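Local coordinates for protein sylvaticin (Pythium sylvaticum, PDB 2POS) that is a secreted alpha-elicitin-like protein that, as in related elicitins, probably carries sterols and may trigger plant defence responses, at residues Val82-Leu85 against Val86-Glu90. Sequence-based numbering, arbitrary orientation.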
ATOM      1  N   VAL A  82       4.071  -4.573   2.908  1.00 12.48           N
ATOM      2  CA  VAL A  82       3.613  -3.179   2.877  1.00 12.67           C
ATOM      3  C   VAL A  82       4.771  -2.185   3.003  1.00 12.90           C
ATOM      4  O   VAL A  82       4.754  -1.130   2.371  1.00 12.59           O
ATOM      5  CB  VAL A  82       2.536  -2.888   3.966  1.00 13.40           C
ATOM      6  CG1 VAL A  82       2.162  -1.405   3.963  1.00 12.79           C
ATOM      7  CG2 VAL A  82       1.304  -3.735   3.733  1.00 14.15           C
ATOM      8  N   LYS A  83       5.775  -2.511   3.812  1.00 12.58           N
ATOM      9  CA  LYS A  83       6.935  -1.631   3.954  1.00 12.77           C
ATOM     10  C   LYS A  83       7.708  -1.533   2.633  1.00 12.51           C
ATOM     11  O   LYS A  83       8.133  -0.448   2.229  1.00 12.60           O
ATOM     12  CB  LYS A  83       7.843  -2.086   5.095  1.00 12.92           C
ATOM     13  CG  LYS A  83       8.858  -1.033   5.512  1.00 13.14           C
ATOM     14  CD  LYS A  83       9.711  -1.505   6.677  1.00 14.69           C
ATOM     15  CE  LYS A  83      10.753  -0.460   7.018  1.00 16.72           C
ATOM     16  NZ  LYS A  83      11.671  -0.954   8.090  1.00 19.67           N
ATOM     17  N   LYS A  84       7.879  -2.667   1.956  1.00 12.28           N
ATOM     18  CA  LYS A  84       8.480  -2.677   0.623  1.00 12.33           C
ATOM     19  C   LYS A  84       7.688  -1.782  -0.324  1.00 12.51           C
ATOM     20  O   LYS A  84       8.252  -0.912  -0.990  1.00 12.23           O
ATOM     21  CB  LYS A  84       8.527  -4.099   0.086  1.00 12.37           C
ATOM     22  CG  LYS A  84       9.070  -4.224  -1.334  1.00 13.85           C
ATOM     23  CD  LYS A  84       9.099  -5.691  -1.706  1.00 16.40           C
ATOM     24  CE  LYS A  84       9.730  -5.921  -3.054  1.00 19.76           C
ATOM     25  NZ  LYS A  84       9.669  -7.371  -3.356  1.00 21.54           N
ATOM     26  N   LEU A  85       6.373  -1.994  -0.358  1.00 12.51           N
ATOM     27  CA  LEU A  85       5.495  -1.242  -1.242  1.00 13.54           C
ATOM     28  C   LEU A  85       5.718   0.251  -1.085  1.00 12.91           C
ATOM     29  O   LEU A  85       5.961   0.970  -2.069  1.00 12.87           O
ATOM     30  CB  LEU A  85       4.030  -1.591  -0.936  1.00 13.81           C
ATOM     31  CG  LEU A  85       2.959  -0.636  -1.487  1.00 15.70           C
ATOM     32  CD1 LEU A  85       2.842  -0.830  -2.974  1.00 18.90           C
ATOM     33  CD2 LEU A  85       1.612  -0.855  -0.786  1.00 16.17           C
ATOM     34  N   VAL A  86       5.650   0.726   0.153  1.00 12.93           N
ATOM     35  CA  VAL A  86       5.646   2.173   0.374  1.00 13.37           C
ATOM     36  C   VAL A  86       7.033   2.784   0.228  1.00 13.36           C
ATOM     37  O   VAL A  86       7.155   3.937  -0.163  1.00 13.72           O
ATOM     38  CB  VAL A  86       4.967   2.597   1.714  1.00 13.66           C
ATOM     39  CG1 VAL A  86       3.530   2.129   1.733  1.00 14.21           C
ATOM     40  CG2 VAL A  86       5.734   2.077   2.931  1.00 14.79           C
ATOM     41  N   THR A  87       8.074   2.008   0.531  1.00 13.46           N
ATOM     42  CA  THR A  87       9.443   2.512   0.451  1.00 13.64           C
ATOM     43  C   THR A  87       9.873   2.619  -1.010  1.00 14.08           C
ATOM     44  O   THR A  87      10.529   3.588  -1.401  1.00 14.02           O
ATOM     45  CB  THR A  87      10.411   1.620   1.242  1.00 13.45           C
ATOM     46  OG1 THR A  87       9.973   1.537   2.604  1.00 14.00           O
ATOM     47  CG2 THR A  87      11.819   2.192   1.215  1.00 13.61           C
ATOM     48  N   GLU A  88       9.470   1.639  -1.814  1.00 13.85           N
ATOM     49  CA  GLU A  88       9.862   1.598  -3.219  1.00 14.25           C
ATOM     50  C   GLU A  88       8.972   2.419  -4.147  1.00 14.30           C
ATOM     51  O   GLU A  88       9.325   2.625  -5.313  1.00 14.17           O
ATOM     52  CB  GLU A  88       9.950   0.151  -3.704  1.00 14.52           C
ATOM     53  CG  GLU A  88      11.097  -0.619  -3.052  1.00 15.45           C
ATOM     54  CD  GLU A  88      11.364  -1.965  -3.686  1.00 16.83           C
ATOM     55  OE1 GLU A  88      10.453  -2.528  -4.337  1.00 17.54           O
ATOM     56  OE2 GLU A  88      12.504  -2.463  -3.523  1.00 18.46           O
ATOM     57  N   PHE A  89       7.832   2.894  -3.641  1.00 13.98           N
ATOM     58  CA  PHE A  89       6.854   3.568  -4.491  1.00 13.94           C
ATOM     59  C   PHE A  89       7.417   4.777  -5.246  1.00 14.22           C
ATOM     60  O   PHE A  89       7.366   4.815  -6.477  1.00 14.34           O
ATOM     61  CB  PHE A  89       5.591   3.964  -3.707  1.00 13.91           C
ATOM     62  CG  PHE A  89       4.620   4.778  -4.522  1.00 12.66           C
ATOM     63  CD1 PHE A  89       3.840   4.177  -5.505  1.00 13.62           C
ATOM     64  CD2 PHE A  89       4.529   6.156  -4.338  1.00 13.24           C
ATOM     65  CE1 PHE A  89       2.961   4.936  -6.276  1.00 13.28           C
ATOM     66  CE2 PHE A  89       3.657   6.917  -5.108  1.00 13.61           C
ATOM     67  CZ  PHE A  89       2.877   6.303  -6.077  1.00 14.22           C
ATOM     68  N   GLU A  90       7.951   5.760  -4.528  1.00 14.64           N
ATOM     69  CA  GLU A  90       8.392   6.998  -5.190  1.00 15.90           C
ATOM     70  C   GLU A  90       9.436   6.745  -6.296  1.00 15.84           C
ATOM     71  O   GLU A  90       9.243   7.194  -7.429  1.00 15.37           O
ATOM     72  CB  GLU A  90       8.899   8.027  -4.181  1.00 16.65           C
ATOM     73  CG  GLU A  90       7.824   8.807  -3.468  1.00 20.56           C
ATOM     74  CD  GLU A  90       8.391  10.043  -2.785  1.00 25.29           C
ATOM     75  OE1 GLU A  90       8.601  10.000  -1.557  1.00 29.97           O
ATOM     76  OE2 GLU A  90       8.660  11.045  -3.484  1.00 29.33           O
TER
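Lys83 O accepts two hydrogen bonds from Thr87. Thr87 OG1 donates to Lys83 O at 2.7 Å. The amide N of Thr87 reaches the same Lys83 O at 3.0 Å. The two donors come from opposite faces of the carbonyl plane, and the hydroxyl is tilted 32° from it. With chi1 at -57°, OG1 sits beside its own backbone N, which turns the hydroxyl back onto the preceding turn. Val86 N donates to Val82 O (3.0 Å) and Glu88 N to Lys84 O (2.9 Å); with the Thr87 amide bond these are alpha-helical bonds, N of i+4 to O of i. All belong to helix 82-92, the last helix of the elicitin fold, which follows the small hairpin of strands 73-75 and 78-80. On one flank the chains of Lys84 and Glu88 cross. Glu88 OE1 lies 3.7 Å from Lys84 CE, but it stays 5.0 Å from Lys84 NZ. The charged ends have other partners: Lys84 NZ forms a salt bridge with Glu3, and Glu88 OE2 accepts a hydrogen bond from Trp1 NE1. The side chains on the buried flank are apolar. Val86 CG1 packs loosely on Val82 CG1 at 4.4 Å, and both valines touch Ile63 of helix 54-64. The Phe89 ring meets Phe57 edge-to-face.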